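Long-range contacts in unique short US2 glycoprotein (Human herpesvirus 5, PDB 1IM3), which redirects newly made MHC class I heavy chains through the SEC61 translocon to the cytosol for proteasomal destruction, hiding infected cells from cytotoxic T lymphocytes: residues 36-41 / 71-76; 43-48 / 65-70; 6-11 / 89-94. All coordinates share one frame; numbering follows the deposited sequence.

Interaction 1 (36-41 / 71-76); sequences ADYGGV and PIFETL
Two antiparallel strand ends part company here through a classic beta bulge: Ala36 faces Leu76 as a non-hydrogen-bonded pair, Asp37 faces Thr75 as a hydrogen-bonded pair, and Glu74 joins Thr75 opposite the single residue Asp37. The bulge shows in the way Asp37 O is gripped twice, by Glu74 N at 2.8 Å and by Thr75 N at 3.2 Å, both donors lying in the carbonyl plane. In return, Asp37 N donates to Thr75 O at 2.8 Å, almost along the C=O axis. The Asp37 side chain leaves with CG anti to the backbone N (chi1 -170°), running beside Thr75 so that CB packs on OG1. Its OD1 accepts from Gly39 N at 2.6 Å, met from above the carboxylate plane, which makes an Asx turn and starts the chain's reversal. Gly39 has a positive phi, and its CA lies 3.1 Å from Glu74 OE2, so the glutamate's extended side chain rests on the turn. Next along the chain, the edge of the Tyr38 ring meets Phe73 CA, while Ile72 crosses Tyr38 at about a right angle and sets CG2 3.7 Å from Tyr38 CB. The Phe73 ring, swung anti to its own N, receives the methyl of Ala36 at its edge, CB to CE1 3.4 Å. Strands 30-37 and 75-82 are the central pair of one antiparallel sheet of this Ig-like lumenal domain; the backbone of Ala36 hydrogen-bonds to Glu43 of strand 42-44, and that of Leu76 to Cys91 of strand 85-91.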
# COMPACT_ATOMS: atom_id res chain seq x y z
N ALA D 36 7.90 21.61 1.70
CA ALA D 36 8.03 22.80 2.52
C ALA D 36 8.47 22.26 3.88
O ALA D 36 7.95 21.26 4.36
CB ALA D 36 6.71 23.52 2.67
N ASP D 37 9.46 22.90 4.49
CA ASP D 37 9.88 22.44 5.81
C ASP D 37 9.51 23.52 6.81
O ASP D 37 9.97 24.66 6.70
CB ASP D 37 11.38 22.21 5.87
CG ASP D 37 11.80 21.51 7.14
OD1 ASP D 37 11.08 21.64 8.16
OD2 ASP D 37 12.84 20.83 7.13
N TYR D 38 8.66 23.16 7.77
CA TYR D 38 8.21 24.11 8.79
C TYR D 38 9.02 23.93 10.06
O TYR D 38 8.59 24.29 11.15
CB TYR D 38 6.72 23.91 9.09
CG TYR D 38 5.84 24.01 7.87
CD1 TYR D 38 6.04 25.03 6.94
CD2 TYR D 38 4.79 23.13 7.68
CE1 TYR D 38 5.20 25.15 5.83
CE2 TYR D 38 3.95 23.24 6.58
CZ TYR D 38 4.16 24.26 5.67
OH TYR D 38 3.33 24.39 4.59
N GLY D 39 10.22 23.37 9.91
CA GLY D 39 11.07 23.14 11.05
C GLY D 39 10.65 21.85 11.71
O GLY D 39 9.90 21.86 12.69
N GLY D 40 11.11 20.72 11.17
CA GLY D 40 10.76 19.43 11.75
C GLY D 40 9.65 18.70 11.00
O GLY D 40 9.79 17.52 10.68
N VAL D 41 8.54 19.39 10.75
CA VAL D 41 7.43 18.79 10.03
C VAL D 41 7.12 19.64 8.81
O VAL D 41 7.36 20.86 8.82
CB VAL D 41 6.15 18.68 10.91
CG1 VAL D 41 5.62 20.07 11.25
CG2 VAL D 41 5.08 17.83 10.19
N PRO D 71 3.12 30.91 6.33
CA PRO D 71 4.03 31.77 7.09
C PRO D 71 5.06 30.94 7.85
O PRO D 71 6.21 31.34 8.03
CB PRO D 71 3.09 32.51 8.04
CG PRO D 71 1.83 32.60 7.24
CD PRO D 71 1.72 31.22 6.65
N ILE D 72 4.63 29.77 8.29
CA ILE D 72 5.49 28.86 9.03
C ILE D 72 6.66 28.34 8.20
O ILE D 72 7.54 27.65 8.70
CB ILE D 72 4.71 27.62 9.47
CG1 ILE D 72 3.28 28.00 9.83
CG2 ILE D 72 5.40 26.98 10.66
CD1 ILE D 72 2.37 26.80 9.98
N PHE D 73 6.68 28.66 6.91
CA PHE D 73 7.74 28.17 6.06
C PHE D 73 9.13 28.49 6.57
O PHE D 73 9.45 29.63 6.91
CB PHE D 73 7.63 28.70 4.64
CG PHE D 73 8.49 27.97 3.64
CD1 PHE D 73 7.99 26.87 2.95
CD2 PHE D 73 9.79 28.39 3.37
CE1 PHE D 73 8.77 26.20 2.01
CE2 PHE D 73 10.58 27.73 2.43
CZ PHE D 73 10.06 26.63 1.75
N GLU D 74 9.95 27.47 6.61
CA GLU D 74 11.32 27.65 7.03
C GLU D 74 12.29 27.43 5.88
O GLU D 74 12.86 28.40 5.36
CB GLU D 74 11.66 26.69 8.14
CG GLU D 74 11.44 27.27 9.52
CD GLU D 74 12.01 26.38 10.60
OE1 GLU D 74 13.17 25.92 10.45
OE2 GLU D 74 11.30 26.15 11.61
N THR D 75 12.50 26.16 5.51
CA THR D 75 13.38 25.79 4.40
C THR D 75 12.70 24.93 3.31
O THR D 75 11.68 24.27 3.57
CB THR D 75 14.66 25.04 4.89
OG1 THR D 75 14.31 23.73 5.34
CG2 THR D 75 15.31 25.78 6.03
N LEU D 76 13.26 24.97 2.09
CA LEU D 76 12.78 24.18 0.97
C LEU D 76 13.55 22.86 0.99
O LEU D 76 14.78 22.86 0.88
CB LEU D 76 13.03 24.87 -0.38
CG LEU D 76 12.71 24.03 -1.64
CD1 LEU D 76 11.22 23.74 -1.68
CD2 LEU D 76 13.12 24.76 -2.90

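Interaction 2 (43-48 / 65-70); sequences ENLYVH and RNLDVM
Across the interior of the Ig-like beta sandwich, the chain leaving edge strand 42-44 of one sheet runs roughly antiparallel to the end of strand 59-68 of the other, the two joined by packing, mostly of apolar side chains. Leu67 and Leu45 reach for each other and cross obliquely. Leu67 holds CG anti to its backbone N (chi1 -177°), which sends both methyls to the opposite segment: CD2 settles 4.0 Å from Leu45 CB and also touches the two methyls of Leu45, whereas CD1 ends 3.6 Å from Tyr46 O. Val47 extends the patch, its CG1 lying 4.2 Å from the same Leu67 CD2, so that one methyl is shared by two residues of 43-48. On the other flank Val69 CG1 meets Leu45 CD2 at 4.3 Å. Leu17 and Pro34 continue this apolar layer into strands 16-25 and 30-37. Leu45 also looks outward through its backbone, where its O accepts a hydrogen bond from a basic side chain of another protein chain. At the margin Glu43 and the poorly ordered Met70 cross at about a right angle. Glu43 OE1, which is hydrogen-bonded to Tyr38 OH, lies 3.9 Å from Met70 SD.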
# COMPACT_ATOMS: atom_id res chain seq x y z
N GLU D 43 5.21 19.43 4.44
CA GLU D 43 4.24 18.89 3.51
C GLU D 43 4.74 19.09 2.10
O GLU D 43 5.61 19.92 1.84
CB GLU D 43 2.88 19.56 3.68
CG GLU D 43 2.91 21.06 3.62
CD GLU D 43 1.53 21.66 3.59
OE1 GLU D 43 1.34 22.76 4.13
OE2 GLU D 43 0.62 21.02 3.01
N ASN D 44 4.19 18.31 1.20
CA ASN D 44 4.57 18.38 -0.18
C ASN D 44 4.09 19.67 -0.83
O ASN D 44 3.03 20.18 -0.49
CB ASN D 44 4.01 17.15 -0.91
CG ASN D 44 4.78 15.89 -0.59
OD1 ASN D 44 5.93 15.96 -0.16
ND2 ASN D 44 4.16 14.75 -0.79
N LEU D 45 4.90 20.18 -1.75
CA LEU D 45 4.56 21.37 -2.50
C LEU D 45 4.27 20.90 -3.90
O LEU D 45 4.83 19.91 -4.38
CB LEU D 45 5.71 22.34 -2.54
CG LEU D 45 6.02 23.00 -1.20
CD1 LEU D 45 7.32 23.81 -1.31
CD2 LEU D 45 4.84 23.91 -0.78
N TYR D 46 3.39 21.63 -4.56
CA TYR D 46 3.02 21.35 -5.94
C TYR D 46 3.31 22.52 -6.84
O TYR D 46 2.77 23.63 -6.61
CB TYR D 46 1.56 21.04 -6.01
CG TYR D 46 1.31 19.91 -5.10
CD1 TYR D 46 1.56 18.60 -5.50
CD2 TYR D 46 0.88 20.14 -3.80
CE1 TYR D 46 1.37 17.54 -4.63
CE2 TYR D 46 0.70 19.09 -2.91
CZ TYR D 46 0.93 17.80 -3.33
OH TYR D 46 0.71 16.78 -2.42
N VAL D 47 4.15 22.28 -7.85
CA VAL D 47 4.52 23.29 -8.80
C VAL D 47 3.98 23.03 -10.20
O VAL D 47 3.89 21.88 -10.63
CB VAL D 47 6.05 23.42 -8.87
CG1 VAL D 47 6.59 23.47 -7.47
CG2 VAL D 47 6.65 22.30 -9.69
N HIS D 48 3.63 24.11 -10.89
CA HIS D 48 3.10 24.03 -12.24
C HIS D 48 4.22 23.51 -13.15
O HIS D 48 5.40 23.78 -12.89
CB HIS D 48 2.62 25.42 -12.66
CG HIS D 48 1.90 25.44 -13.96
ND1 HIS D 48 2.55 25.39 -15.18
CD2 HIS D 48 0.57 25.46 -14.25
CE1 HIS D 48 1.65 25.39 -16.15
NE2 HIS D 48 0.45 25.43 -15.61
N ARG D 65 7.77 29.92 -9.44
CA ARG D 65 7.36 31.30 -9.27
C ARG D 65 6.00 31.43 -8.58
O ARG D 65 5.04 30.72 -8.90
CB ARG D 65 7.34 32.01 -10.64
CG ARG D 65 8.71 32.10 -11.32
CD ARG D 65 8.60 32.26 -12.83
NE ARG D 65 8.28 31.01 -13.51
CZ ARG D 65 8.16 30.89 -14.83
NH1 ARG D 65 8.35 31.95 -15.61
NH2 ARG D 65 7.86 29.71 -15.36
N ASN D 66 5.97 32.31 -7.57
CA ASN D 66 4.78 32.65 -6.78
C ASN D 66 4.06 31.53 -6.09
O ASN D 66 2.84 31.49 -6.08
CB ASN D 66 3.79 33.38 -7.66
CG ASN D 66 4.19 34.78 -7.90
OD1 ASN D 66 4.10 35.62 -6.99
ND2 ASN D 66 4.66 35.06 -9.11
N LEU D 67 4.81 30.63 -5.50
CA LEU D 67 4.21 29.52 -4.83
C LEU D 67 3.81 29.91 -3.42
O LEU D 67 4.66 30.25 -2.59
CB LEU D 67 5.19 28.34 -4.82
CG LEU D 67 4.58 27.10 -4.19
CD1 LEU D 67 3.29 26.73 -4.92
CD2 LEU D 67 5.58 25.99 -4.26
N ASP D 68 2.51 29.89 -3.13
CA ASP D 68 2.06 30.26 -1.80
C ASP D 68 2.59 29.28 -0.78
O ASP D 68 2.39 28.08 -0.89
CB ASP D 68 0.53 30.27 -1.69
CG ASP D 68 -0.13 31.37 -2.50
OD1 ASP D 68 0.51 32.40 -2.77
OD2 ASP D 68 -1.32 31.19 -2.85
N VAL D 69 3.33 29.77 0.20
CA VAL D 69 3.78 28.89 1.25
C VAL D 69 3.28 29.54 2.49
O VAL D 69 3.19 30.76 2.60
CB VAL D 69 5.30 28.77 1.37
CG1 VAL D 69 5.86 28.01 0.17
CG2 VAL D 69 5.91 30.16 1.54
N MET D 70 2.93 28.72 3.43
CA MET D 70 2.46 29.23 4.69
C MET D 70 3.54 30.05 5.39
O MET D 70 4.73 29.93 5.09
CB MET D 70 2.04 28.07 5.57
CG MET D 70 0.87 27.30 5.01
SD MET D 70 0.47 25.99 6.14
CE MET D 70 -0.78 26.78 7.12

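Interaction 3 (6-11 / 89-94); sequences EDNRCY and LRCVPE
The disulfide between Cys10 and Cys91 ties the two sheets of the immunoglobulin-like sandwich together, with its SG atoms 2.1 Å apart and a chi3 of -108°. Its halves leave the backbone differently: Cys10 SG occupies the crowded position between the backbone N and the carbonyl carbon (chi1 53°), while Cys91 SG stands anti to its N (chi1 -179°) and reaches toward strand 3-12. Around the bridge, polar groups of both segments make further links. On one flank Asn8, also anti to its N, lays OD1 against Cys91 CB at 3.6 Å. Its ND2 donates to Arg90 O at 3.3 Å, a bond that stays near the amide plane of Asn8 but comes to the oxygen from well above the carbonyl plane. Leu89 runs alongside in the reverse sense, with CB 4.0 Å from Asn8 ND2. Beyond the bridge the segments draw closer, and Cys10 O receives Glu94 N at 3.2 Å on a lone pair together with a CA-H...O contact from Pro93 CA at 3.4 Å. A water spans the gap as well, donating to Val92 O at 2.6 Å and accepting weakly from Cys10 N. Farther out, Glu94 OE2 rests against the aliphatic CD of Arg9, with the two charged groups too far apart to be in contact. Strand 3-12 is hydrogen-bonded to strand 16-25, whose Leu17 and Ala19 pack on Cys10. On the other sheet Leu76 of strand 75-82 packs on Cys91, while Trp62, from strand 59-68 of the first sheet, touches both Asn8 and Leu89.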
# COMPACT_ATOMS: atom_id res chain seq x y z
N GLU D 6 24.25 22.65 -10.21
CA GLU D 6 24.82 23.93 -10.58
C GLU D 6 24.35 25.03 -9.65
O GLU D 6 25.14 25.79 -9.12
CB GLU D 6 24.45 24.31 -12.02
CG GLU D 6 24.98 23.38 -13.08
CD GLU D 6 24.80 23.95 -14.48
OE1 GLU D 6 23.73 24.54 -14.76
OE2 GLU D 6 25.72 23.81 -15.30
N ASP D 7 23.06 25.08 -9.40
CA ASP D 7 22.56 26.14 -8.57
C ASP D 7 21.37 25.65 -7.79
O ASP D 7 20.82 24.60 -8.08
CB ASP D 7 22.17 27.33 -9.46
CG ASP D 7 21.84 28.58 -8.68
OD1 ASP D 7 22.69 29.01 -7.85
OD2 ASP D 7 20.73 29.13 -8.90
N ASN D 8 20.94 26.46 -6.83
CA ASN D 8 19.84 26.11 -5.96
C ASN D 8 19.63 27.23 -4.96
O ASN D 8 20.29 27.27 -3.94
CB ASN D 8 20.18 24.84 -5.21
CG ASN D 8 19.23 24.56 -4.07
OD1 ASN D 8 18.03 24.81 -4.19
ND2 ASN D 8 19.74 24.04 -2.96
N ARG D 9 18.72 28.14 -5.24
CA ARG D 9 18.46 29.24 -4.32
C ARG D 9 16.96 29.42 -4.30
O ARG D 9 16.26 28.83 -5.12
CB ARG D 9 19.16 30.51 -4.78
CG ARG D 9 20.68 30.47 -4.63
CD ARG D 9 21.30 31.75 -5.15
NE ARG D 9 20.97 31.95 -6.56
CZ ARG D 9 21.33 33.01 -7.27
NH1 ARG D 9 22.03 33.99 -6.71
NH2 ARG D 9 20.99 33.08 -8.56
N CYS D 10 16.47 30.22 -3.37
CA CYS D 10 15.04 30.46 -3.24
C CYS D 10 14.86 31.69 -2.35
O CYS D 10 15.77 32.08 -1.64
CB CYS D 10 14.39 29.24 -2.56
SG CYS D 10 15.24 28.84 -1.00
N TYR D 11 13.68 32.30 -2.40
CA TYR D 11 13.40 33.46 -1.58
C TYR D 11 11.90 33.58 -1.49
O TYR D 11 11.18 33.09 -2.36
CB TYR D 11 14.03 34.74 -2.17
CG TYR D 11 13.42 35.26 -3.46
CD1 TYR D 11 12.20 35.96 -3.45
CD2 TYR D 11 14.07 35.08 -4.68
CE1 TYR D 11 11.64 36.45 -4.64
CE2 TYR D 11 13.51 35.57 -5.88
CZ TYR D 11 12.29 36.25 -5.85
OH TYR D 11 11.74 36.71 -7.02
N LEU D 89 18.17 18.15 -1.62
CA LEU D 89 18.81 19.46 -1.60
C LEU D 89 18.06 20.23 -0.52
O LEU D 89 16.92 19.91 -0.22
CB LEU D 89 18.66 20.19 -2.94
CG LEU D 89 19.61 19.83 -4.08
CD1 LEU D 89 19.47 18.37 -4.42
CD2 LEU D 89 19.29 20.67 -5.30
N ARG D 90 18.70 21.23 0.06
CA ARG D 90 18.06 22.05 1.07
C ARG D 90 18.30 23.50 0.64
O ARG D 90 19.42 23.84 0.29
CB ARG D 90 18.67 21.73 2.43
CG ARG D 90 17.87 22.23 3.62
CD ARG D 90 18.23 21.46 4.89
NE ARG D 90 17.92 22.22 6.10
CZ ARG D 90 18.63 23.26 6.55
NH1 ARG D 90 19.71 23.68 5.90
NH2 ARG D 90 18.25 23.89 7.66
N CYS D 91 17.27 24.35 0.63
CA CYS D 91 17.41 25.75 0.24
C CYS D 91 16.80 26.65 1.32
O CYS D 91 15.64 26.47 1.69
CB CYS D 91 16.71 26.06 -1.11
SG CYS D 91 16.94 27.81 -1.56
N VAL D 92 17.59 27.60 1.82
CA VAL D 92 17.13 28.55 2.83
C VAL D 92 16.75 29.85 2.11
O VAL D 92 17.57 30.43 1.40
CB VAL D 92 18.23 28.87 3.85
CG1 VAL D 92 17.68 29.76 4.94
CG2 VAL D 92 18.78 27.58 4.44
N PRO D 93 15.50 30.31 2.29
CA PRO D 93 15.05 31.56 1.64
C PRO D 93 16.00 32.72 1.99
O PRO D 93 16.44 32.80 3.13
CB PRO D 93 13.64 31.74 2.20
CG PRO D 93 13.20 30.34 2.46
CD PRO D 93 14.42 29.72 3.09
N GLU D 94 16.27 33.64 1.07
CA GLU D 94 17.20 34.71 1.31
C GLU D 94 16.66 36.11 1.61
O GLU D 94 16.25 36.49 2.68
CB GLU D 94 18.07 34.89 0.08
CG GLU D 94 18.87 33.71 -0.39
CD GLU D 94 20.00 34.10 -1.28
OE1 GLU D 94 21.00 34.58 -0.74
OE2 GLU D 94 19.92 33.89 -2.50
O HOH W 1 18.84 30.56 -0.90

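How the interactions relate
The three contacts are nested along the chain: interaction 2 lies within the loop closed by interaction 1, and both lie within the span closed by interaction 3. Interactions 1 and 2, centred about 12 Å apart, meet through the 2.6 Å hydrogen bond between Tyr38 OH and Glu43 OE1, and Ala36 N is 2.8 Å from Glu43 O. Interaction 3, centred about 13 Å from interaction 1, is joined to it by Leu76 N and Cys91 O, 2.8 Å apart, with Phe73 against Pro93. Interactions 2 and 3 do not touch, but each bridges the two sheets, one by apolar packing and the other covalently, whereas interaction 1 pairs strands within a single sheet.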